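Local coordinates for PixA inclusion body protein (Burkholderia cenocepacia, PDB 4LZK) that is of unknown function but belongs to the PixA family of bacterial inclusion body proteins, at residues Leu23-Thr28 and Gly86-Ala90; Ala42-Ile48 and Tyr177-Val181; Leu53-Asn57 and Gly68-Leu74. One frame throughout, in Å; residues are numbered along the deposited sequence.

Contact 1. Residues Leu23-Thr28 and Gly86-Ala90; sequences LAVIDT and GTSLA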
loop_
_atom_site.group_PDB
_atom_site.type_symbol
_atom_site.label_atom_id
_atom_site.label_comp_id
_atom_site.label_asym_id
_atom_site.label_seq_id
_atom_site.Cartn_x
_atom_site.Cartn_y
_atom_site.Cartn_z
ATOM N N LEU C 23 -12.737 11.444 -6.876
ATOM C CA LEU C 23 -11.970 12.661 -7.052
ATOM C C LEU C 23 -10.612 12.358 -7.643
ATOM O O LEU C 23 -9.769 11.594 -7.063
ATOM C CB LEU C 23 -11.877 13.476 -5.740
ATOM C CG LEU C 23 -11.283 14.888 -5.882
ATOM C CD1 LEU C 23 -12.224 15.778 -6.690
ATOM C CD2 LEU C 23 -10.992 15.435 -4.495
ATOM N N ALA C 24 -10.314 12.985 -8.765
ATOM C CA ALA C 24 -8.998 12.919 -9.315
ATOM C C ALA C 24 -8.263 14.180 -8.912
ATOM O O ALA C 24 -8.753 15.245 -9.128
ATOM C CB ALA C 24 -8.966 12.738 -10.865
ATOM N N VAL C 25 -7.096 13.984 -8.303
ATOM C CA VAL C 25 -6.247 15.072 -7.825
ATOM C C VAL C 25 -4.944 15.080 -8.607
ATOM O O VAL C 25 -4.155 14.165 -8.477
ATOM C CB VAL C 25 -5.996 14.955 -6.322
ATOM C CG1 VAL C 25 -5.033 16.070 -5.814
ATOM C CG2 VAL C 25 -7.336 14.964 -5.582
ATOM N N ILE C 26 -4.685 16.123 -9.368
ATOM C CA ILE C 26 -3.643 16.105 -10.370
ATOM C C ILE C 26 -2.507 16.991 -9.909
ATOM O O ILE C 26 -2.765 18.116 -9.405
ATOM C CB ILE C 26 -4.200 16.640 -11.712
ATOM C CG1 ILE C 26 -5.261 15.656 -12.200
ATOM C CG2 ILE C 26 -3.085 16.848 -12.766
ATOM C CD1 ILE C 26 -6.437 16.236 -12.825
ATOM N N ASP C 27 -1.284 16.476 -9.972
ATOM C CA ASP C 27 -0.047 17.231 -9.619
ATOM C C ASP C 27 0.350 18.118 -10.848
ATOM O O ASP C 27 1.116 17.722 -11.737
ATOM C CB ASP C 27 1.058 16.299 -9.194
ATOM C CG ASP C 27 2.340 17.030 -8.647
ATOM O OD1 ASP C 27 2.483 18.243 -8.806
ATOM O OD2 ASP C 27 3.190 16.340 -8.063
ATOM N N THR C 28 -0.253 19.285 -10.911
ATOM C CA THR C 28 -0.117 20.144 -12.047
ATOM C C THR C 28 1.316 20.640 -12.183
ATOM O O THR C 28 1.796 20.822 -13.272
ATOM C CB THR C 28 -1.157 21.299 -12.052
ATOM O OG1 THR C 28 -1.093 22.044 -10.824
ATOM C CG2 THR C 28 -2.525 20.739 -12.299
ATOM N N GLY C 86 -12.416 16.530 -10.896
ATOM C CA GLY C 86 -10.972 16.654 -10.935
ATOM C C GLY C 86 -10.538 17.982 -10.337
ATOM O O GLY C 86 -11.223 18.994 -10.475
ATOM N N THR C 87 -9.388 18.001 -9.721
ATOM C CA THR C 87 -8.887 19.224 -9.180
ATOM C C THR C 87 -7.392 19.134 -8.995
ATOM O O THR C 87 -6.809 18.057 -9.116
ATOM C CB THR C 87 -9.554 19.508 -7.817
ATOM O OG1 THR C 87 -9.303 20.883 -7.427
ATOM C CG2 THR C 87 -9.075 18.524 -6.679
ATOM N N SER C 88 -6.736 20.240 -8.640
ATOM C CA SER C 88 -5.296 20.153 -8.456
ATOM C C SER C 88 -4.981 19.914 -6.998
ATOM O O SER C 88 -5.912 19.863 -6.119
ATOM C CB SER C 88 -4.704 21.473 -9.007
ATOM O OG SER C 88 -4.937 22.462 -8.006
ATOM N N LEU C 89 -3.701 19.833 -6.699
ATOM C CA LEU C 89 -3.217 19.683 -5.345
ATOM C C LEU C 89 -3.495 20.927 -4.507
ATOM O O LEU C 89 -3.557 20.836 -3.272
ATOM C CB LEU C 89 -1.727 19.320 -5.293
ATOM C CG LEU C 89 -1.412 17.837 -5.574
ATOM C CD1 LEU C 89 0.057 17.642 -5.971
ATOM C CD2 LEU C 89 -1.790 17.046 -4.276
ATOM N N ALA C 90 -3.673 22.069 -5.164
ATOM C CA ALA C 90 -4.157 23.236 -4.435
ATOM C C ALA C 90 -5.587 23.525 -4.743
ATOM O O ALA C 90 -6.019 24.673 -4.768
ATOM C CB ALA C 90 -3.272 24.441 -4.638
HETATM O O HOH W 1 -1.247 20.915 -8.333
#

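Contact 2. Residues Ala42-Ile48 and Tyr177-Val181; sequences AQNPTSI and YFFWV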
loop_
_atom_site.group_PDB
_atom_site.type_symbol
_atom_site.label_atom_id
_atom_site.label_comp_id
_atom_site.label_asym_id
_atom_site.label_seq_id
_atom_site.Cartn_x
_atom_site.Cartn_y
_atom_site.Cartn_z
ATOM N N ALA C 42 -7.771 20.362 -27.973
ATOM C CA ALA C 42 -8.542 19.540 -27.021
ATOM C C ALA C 42 -9.056 18.277 -27.619
ATOM O O ALA C 42 -9.456 17.337 -26.899
ATOM C CB ALA C 42 -9.674 20.358 -26.463
ATOM N N GLN C 43 -9.053 18.177 -28.938
ATOM C CA GLN C 43 -9.456 16.921 -29.551
ATOM C C GLN C 43 -8.291 15.978 -29.627
ATOM O O GLN C 43 -8.446 14.824 -30.017
ATOM C CB GLN C 43 -10.037 17.133 -30.954
ATOM C CG GLN C 43 -11.214 18.089 -30.983
ATOM C CD GLN C 43 -11.734 18.311 -32.398
ATOM O OE1 GLN C 43 -12.005 19.456 -32.824
ATOM N NE2 GLN C 43 -11.849 17.214 -33.152
ATOM N N ASN C 44 -7.111 16.452 -29.270
ATOM C CA ASN C 44 -5.933 15.625 -29.318
ATOM C C ASN C 44 -5.088 15.810 -28.070
ATOM O O ASN C 44 -3.938 16.319 -28.148
ATOM C CB ASN C 44 -5.079 16.048 -30.509
ATOM C CG ASN C 44 -4.752 14.894 -31.393
ATOM O OD1 ASN C 44 -5.595 14.472 -32.201
ATOM N ND2 ASN C 44 -3.546 14.339 -31.245
ATOM N N PRO C 45 -5.575 15.314 -26.915
ATOM C CA PRO C 45 -4.867 15.613 -25.665
ATOM C C PRO C 45 -3.566 14.859 -25.487
ATOM O O PRO C 45 -3.388 13.785 -26.063
ATOM C CB PRO C 45 -5.908 15.203 -24.571
ATOM C CG PRO C 45 -6.667 14.085 -25.255
ATOM C CD PRO C 45 -6.845 14.624 -26.674
ATOM N N THR C 46 -2.657 15.464 -24.719
ATOM C CA THR C 46 -1.371 14.886 -24.402
ATOM C C THR C 46 -1.478 13.800 -23.281
ATOM O O THR C 46 -1.978 14.030 -22.232
ATOM C CB THR C 46 -0.363 15.946 -24.015
ATOM O OG1 THR C 46 -0.086 16.794 -25.162
ATOM C CG2 THR C 46 0.900 15.345 -23.491
ATOM N N SER C 47 -0.987 12.622 -23.625
ATOM C CA SER C 47 -0.896 11.486 -22.699
ATOM C C SER C 47 -0.026 11.817 -21.507
ATOM O O SER C 47 1.093 12.293 -21.683
ATOM C CB SER C 47 -0.264 10.321 -23.459
ATOM O OG SER C 47 -0.318 9.219 -22.603
ATOM N N ILE C 48 -0.487 11.549 -20.292
ATOM C CA ILE C 48 0.314 11.630 -19.089
ATOM C C ILE C 48 0.251 10.331 -18.324
ATOM O O ILE C 48 -0.754 9.611 -18.381
ATOM C CB ILE C 48 -0.103 12.774 -18.123
ATOM C CG1 ILE C 48 -1.412 12.431 -17.389
ATOM C CG2 ILE C 48 -0.152 14.081 -18.856
ATOM C CD1 ILE C 48 -2.006 13.509 -16.546
ATOM N N TYR C 177 -3.857 20.476 -23.028
ATOM C CA TYR C 177 -4.873 19.459 -22.859
ATOM C C TYR C 177 -4.209 18.099 -22.690
ATOM O O TYR C 177 -3.308 17.748 -23.428
ATOM C CB TYR C 177 -5.870 19.407 -23.979
ATOM C CG TYR C 177 -6.597 20.692 -24.234
ATOM C CD1 TYR C 177 -7.747 21.017 -23.498
ATOM C CD2 TYR C 177 -6.144 21.595 -25.230
ATOM C CE1 TYR C 177 -8.438 22.211 -23.708
ATOM C CE2 TYR C 177 -6.828 22.779 -25.468
ATOM C CZ TYR C 177 -7.975 23.079 -24.744
ATOM O OH TYR C 177 -8.691 24.219 -25.008
ATOM N N PHE C 178 -4.652 17.343 -21.698
ATOM C CA PHE C 178 -3.985 16.150 -21.293
ATOM C C PHE C 178 -5.004 15.056 -20.986
ATOM O O PHE C 178 -6.157 15.351 -20.836
ATOM C CB PHE C 178 -3.202 16.381 -19.981
ATOM C CG PHE C 178 -2.127 17.397 -20.067
ATOM C CD1 PHE C 178 -0.880 17.064 -20.439
ATOM C CD2 PHE C 178 -2.380 18.710 -19.723
ATOM C CE1 PHE C 178 0.180 18.013 -20.480
ATOM C CE2 PHE C 178 -1.365 19.661 -19.757
ATOM C CZ PHE C 178 -0.072 19.319 -20.135
ATOM N N PHE C 179 -4.574 13.759 -21.040
ATOM C CA PHE C 179 -5.380 12.693 -20.565
ATOM C C PHE C 179 -4.603 11.606 -19.873
ATOM O O PHE C 179 -3.401 11.400 -20.156
ATOM C CB PHE C 179 -6.184 12.078 -21.700
ATOM C CG PHE C 179 -5.402 11.115 -22.561
ATOM C CD1 PHE C 179 -4.642 11.581 -23.597
ATOM C CD2 PHE C 179 -5.531 9.727 -22.394
ATOM C CE1 PHE C 179 -3.924 10.686 -24.424
ATOM C CE2 PHE C 179 -4.798 8.855 -23.197
ATOM C CZ PHE C 179 -4.019 9.351 -24.246
ATOM N N TRP C 180 -5.274 10.910 -18.966
ATOM C CA TRP C 180 -4.681 9.754 -18.312
ATOM C C TRP C 180 -5.671 8.588 -18.398
ATOM O O TRP C 180 -6.890 8.785 -18.692
ATOM C CB TRP C 180 -4.367 10.024 -16.884
ATOM C CG TRP C 180 -5.522 9.927 -15.891
ATOM C CD1 TRP C 180 -5.853 8.818 -15.161
ATOM C CD2 TRP C 180 -6.448 10.937 -15.505
ATOM N NE1 TRP C 180 -6.876 9.080 -14.359
ATOM C CE2 TRP C 180 -7.337 10.347 -14.566
ATOM C CE3 TRP C 180 -6.639 12.268 -15.852
ATOM C CZ2 TRP C 180 -8.387 11.060 -13.960
ATOM C CZ3 TRP C 180 -7.677 12.969 -15.265
ATOM C CH2 TRP C 180 -8.553 12.372 -14.335
ATOM N N VAL C 181 -5.175 7.383 -18.179
ATOM C CA VAL C 181 -6.002 6.227 -18.247
ATOM C C VAL C 181 -6.054 5.617 -16.894
ATOM O O VAL C 181 -5.013 5.513 -16.208
ATOM C CB VAL C 181 -5.414 5.239 -19.257
ATOM C CG1 VAL C 181 -6.163 3.950 -19.327
ATOM C CG2 VAL C 181 -5.314 5.890 -20.620
HETATM O O HOH W 2 -2.486 8.450 -21.067
HETATM O O HOH W 3 -2.303 7.406 -18.135
#

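Contact 3. Residues Leu53-Asn57 and Gly68-Leu74; sequences LFMLN and GNGNLGL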
loop_
_atom_site.group_PDB
_atom_site.type_symbol
_atom_site.label_atom_id
_atom_site.label_comp_id
_atom_site.label_asym_id
_atom_site.label_seq_id
_atom_site.Cartn_x
_atom_site.Cartn_y
_atom_site.Cartn_z
ATOM N N LEU C 53 -0.861 11.753 -10.949
ATOM C CA LEU C 53 -2.054 12.131 -10.289
ATOM C C LEU C 53 -2.425 11.097 -9.261
ATOM O O LEU C 53 -1.767 10.075 -9.156
ATOM C CB LEU C 53 -3.189 12.355 -11.309
ATOM C CG LEU C 53 -3.618 11.066 -12.049
ATOM C CD1 LEU C 53 -5.125 10.931 -11.940
ATOM C CD2 LEU C 53 -3.202 11.181 -13.483
ATOM N N PHE C 54 -3.474 11.347 -8.505
ATOM C CA PHE C 54 -3.965 10.429 -7.480
ATOM C C PHE C 54 -5.504 10.326 -7.675
ATOM O O PHE C 54 -6.143 11.315 -8.040
ATOM C CB PHE C 54 -3.675 11.025 -6.139
ATOM C CG PHE C 54 -2.251 11.431 -5.938
ATOM C CD1 PHE C 54 -1.297 10.493 -5.601
ATOM C CD2 PHE C 54 -1.856 12.744 -6.059
ATOM C CE1 PHE C 54 0.039 10.858 -5.381
ATOM C CE2 PHE C 54 -0.508 13.124 -5.837
ATOM C CZ PHE C 54 0.424 12.173 -5.492
HETATM N N MSE C 55 -6.088 9.192 -7.435
HETATM C CA MSE C 55 -7.577 9.062 -7.562
HETATM C C MSE C 55 -8.088 8.481 -6.246
HETATM O O MSE C 55 -7.483 7.598 -5.707
HETATM C CB MSE C 55 -7.963 8.165 -8.702
HETATM C CG MSE C 55 -7.824 8.852 -10.065
HETATM SE SE MSE C 55 -8.422 7.755 -11.583
HETATM C CE MSE C 55 -10.280 8.146 -11.421
ATOM N N LEU C 56 -9.148 9.051 -5.728
ATOM C CA LEU C 56 -9.760 8.650 -4.467
ATOM C C LEU C 56 -11.232 8.383 -4.711
ATOM O O LEU C 56 -11.846 9.023 -5.627
ATOM C CB LEU C 56 -9.647 9.813 -3.539
ATOM C CG LEU C 56 -8.186 10.284 -3.289
ATOM C CD1 LEU C 56 -8.280 11.486 -2.428
ATOM C CD2 LEU C 56 -7.255 9.263 -2.689
ATOM N N ASN C 57 -11.826 7.518 -3.915
ATOM C CA ASN C 57 -13.238 7.272 -4.008
ATOM C C ASN C 57 -13.812 6.976 -2.613
ATOM O O ASN C 57 -13.119 6.527 -1.705
ATOM C CB ASN C 57 -13.567 6.115 -4.995
ATOM C CG ASN C 57 -13.021 4.816 -4.524
ATOM O OD1 ASN C 57 -11.867 4.533 -4.762
ATOM N ND2 ASN C 57 -13.802 4.083 -3.686
ATOM N N GLY C 68 -5.540 6.359 -3.759
ATOM C CA GLY C 68 -4.374 7.155 -3.960
ATOM C C GLY C 68 -3.759 6.976 -5.299
ATOM O O GLY C 68 -3.223 7.899 -5.852
ATOM N N ASN C 69 -3.733 5.763 -5.817
ATOM C CA ASN C 69 -3.090 5.539 -7.095
ATOM C C ASN C 69 -3.810 6.220 -8.270
ATOM O O ASN C 69 -5.070 6.183 -8.323
ATOM C CB ASN C 69 -3.162 4.019 -7.280
ATOM C CG ASN C 69 -2.378 3.548 -8.435
ATOM O OD1 ASN C 69 -2.412 4.128 -9.536
ATOM N ND2 ASN C 69 -1.592 2.524 -8.190
ATOM N N GLY C 70 -3.101 6.787 -9.251
ATOM C CA GLY C 70 -3.759 7.493 -10.317
ATOM C C GLY C 70 -4.553 6.576 -11.265
ATOM O O GLY C 70 -5.426 7.003 -12.046
ATOM N N ASN C 71 -4.230 5.284 -11.190
ATOM C CA ASN C 71 -4.922 4.243 -11.895
ATOM C C ASN C 71 -6.237 3.730 -11.253
ATOM O O ASN C 71 -7.064 3.043 -11.923
ATOM C CB ASN C 71 -3.926 3.068 -12.038
ATOM C CG ASN C 71 -4.412 2.022 -12.945
ATOM O OD1 ASN C 71 -4.325 2.157 -14.176
ATOM N ND2 ASN C 71 -4.941 0.934 -12.347
ATOM N N LEU C 72 -6.446 4.092 -10.011
ATOM C CA LEU C 72 -7.574 3.727 -9.168
ATOM C C LEU C 72 -7.793 2.227 -8.939
ATOM O O LEU C 72 -7.842 1.794 -7.783
ATOM C CB LEU C 72 -8.870 4.454 -9.538
ATOM C CG LEU C 72 -9.946 4.410 -8.413
ATOM C CD1 LEU C 72 -9.491 4.864 -7.050
ATOM C CD2 LEU C 72 -11.219 5.139 -8.806
ATOM N N GLY C 73 -7.917 1.433 -10.001
ATOM C CA GLY C 73 -8.185 -0.018 -9.800
ATOM C C GLY C 73 -9.535 -0.202 -9.130
ATOM O O GLY C 73 -9.701 -0.992 -8.174
ATOM N N LEU C 74 -10.542 0.544 -9.582
ATOM C CA LEU C 74 -11.841 0.564 -8.910
ATOM C C LEU C 74 -12.570 -0.748 -9.179
ATOM O O LEU C 74 -12.564 -1.262 -10.297
ATOM C CB LEU C 74 -12.691 1.690 -9.462
ATOM C CG LEU C 74 -14.026 1.945 -8.848
ATOM C CD1 LEU C 74 -14.000 2.379 -7.383
ATOM C CD2 LEU C 74 -14.801 2.981 -9.702
HETATM O O HOH W 4 -0.243 7.817 -8.981
#

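Contact 1. Residues Leu23-Thr28 and Gly86-Ala90
Gly-86 lies across from Ala-24: its CA is 3.2 Å from Ala-24 O, a CA-H...O contact. The same carbonyl accepts from Thr-87 N (Thr-87 N to Ala-24 O 2.9 Å), and Thr-87 O receives Ile-26 N at 2.9 Å, giving a parallel-strand ladder. Thr-87 CG2 rests 4.1 Å from Val-25 CG2, while its hydroxyl bonds to Asp-91. Ser-88 CA lies 3.4 Å from Ile-26 O, a CA-H...O contact; the same carbonyl takes a weak hydrogen bond from Leu-89 N (3.3 Å). Leu-89 N also donates to water 1, which donates to Thr-28 OG1, itself hydrogen-bonded to Asp-95. Leu-89 CD2 meets Val-25 CG1 at 3.7 Å and Leu-89 CD1 meets Asp-27 CG at 3.6 Å. A second subunit packs on Val-25, Thr-87 and Leu-89. With strand axes 4.6 Å apart at 29°, backbone bonds fix the register of two neighbouring interior strands; where CA-CA spacing widens to 5.9 Å at Asp-27 and Leu-89, the direct bond is weak and water 1 supplements it.

Contact 2. Residues Ala42-Ile48 and Tyr177-Val181
Aromatic and aliphatic groups meet at the centre of this contact on both faces of a short parallel pairing. Ile-48 CG2 lies 3.5 Å from Phe-178 CD1, and Ile-48 CG1 reaches Trp-180 CB at 3.8 Å; Ile-31 of helix 28-34 touches both Ile-48 and Phe-178. On the face carrying Ser-47 and Phe-179, Pro-45 CG approaches Phe-179 CD1 at 3.6 Å, and Ser-47 CB lies 3.8 Å from Phe-179 CE1. Farther out, Ala-42 CB sits 3.5 Å from the centroid of the Tyr-177 ring, only 9° off its normal, which identifies a CH-pi contact over the ring face.

Between these groups runs the backbone ladder. Thr-46 N donates to Tyr-177 O (2.7 Å, 169° at the hydrogen), Phe-179 N to Thr-46 O (2.9 Å), and Ile-48 N to Phe-179 O (2.9 Å). Phe-178 CA adds a CA-H...O contact to Thr-46 O at 3.1 Å. The bridges Thr-46 with Phe-178 and Ser-47 with Phe-179 establish the parallel register.

At the polar edge, water 2 lies 2.8 Å from Ser-47 OG and donates to Phe-179 O at 3.2 Å. Water 3 donates to Ile-48 O at 2.7 Å and accepts from Val-181 N at 2.9 Å, bridging the backbones where direct bonding has stopped. Thr-46 OG1 bonds instead to Ser-39 N. The chemistry thus implies that direct backbone bonds set the register of strand 46-47 along strand 172-186, aromatic and aliphatic packing lines both faces of the pairing, which stays partly open at Ser-47, and water completes the join.

Contact 3. Residues Leu53-Asn57 and Gly68-Leu74
The best-formed direct polar link is Gly-68 N to Met-55 O, a hydrogen bond of 3.0 Å with 152° at the hydrogen. A weak one runs the other way, from Met-55 N to Asn-69 O (3.3 Å, 132°). Water 4 adds a bridge, donating to Leu-53 O at 2.7 Å and accepting from Gly-70 N at 3.0 Å, and Phe-54 CA makes a CA-H...O contact with Gly-68 O at 3.1 Å.

Close approach depends on Gly-70. Phe-54 CA and Gly-70 CA are 4.1 Å apart, and a CB on Gly-70 would clash with Leu-53 O. Gly-68 suits its place for a different reason, a backbone conformation with phi at 105°.

Beyond the backbone, residue 55 is selenomethionine: Met-55 SE lies 3.1 Å from Gly-70 O, and Met-55 SE is 3.9 Å from Leu-72 CB. Leu-72 CD1 also approaches Asn-57 OD1 at 3.3 Å, though that oxygen is hydrogen-bonded to Ser-65, while Leu-74 CD1 packs 3.9 Å from Asn-57 CG. Trp-180 and Trp-182 touch Met-55 from strand 172-186.

Within 68-74, Asn-69 OD1 accepts from Asn-71 N at 2.7 Å, and Leu-72 N bonds to Asn-69 O at 3.0 Å. An Asx turn overlapping a type I beta turn thus reverses the chain where it passes from the sheet of strand 53-57 to the sheet of strand 72-76.

How the contacts relate
Contact 1 lies in one sheet and contact 2 in the other; contact 3 bridges them, with 53-57 beside 19-26 and 72-76 beside 172-186. The centres of contacts 1 and 3 are 11 Å apart, and probable hydrogen bonds join them, from Val-25 N to Phe-54 O (2.8 Å) and Leu-23 N to Leu-56 O (2.9 Å). The centre of contact 2 is about 15 Å from that of contact 1 and 17 Å from that of contact 3. Trp-180 spans the gap: its CH2 meets Ala-24 CB at 3.5 Å, its CE2 meets Leu-53 CD1 at 3.5 Å and its NE1 lies 3.4 Å from Met-55 SE. One indole thus ties all three contacts together between the sheets. Contacts 1 and 3 also both touch the second subunit.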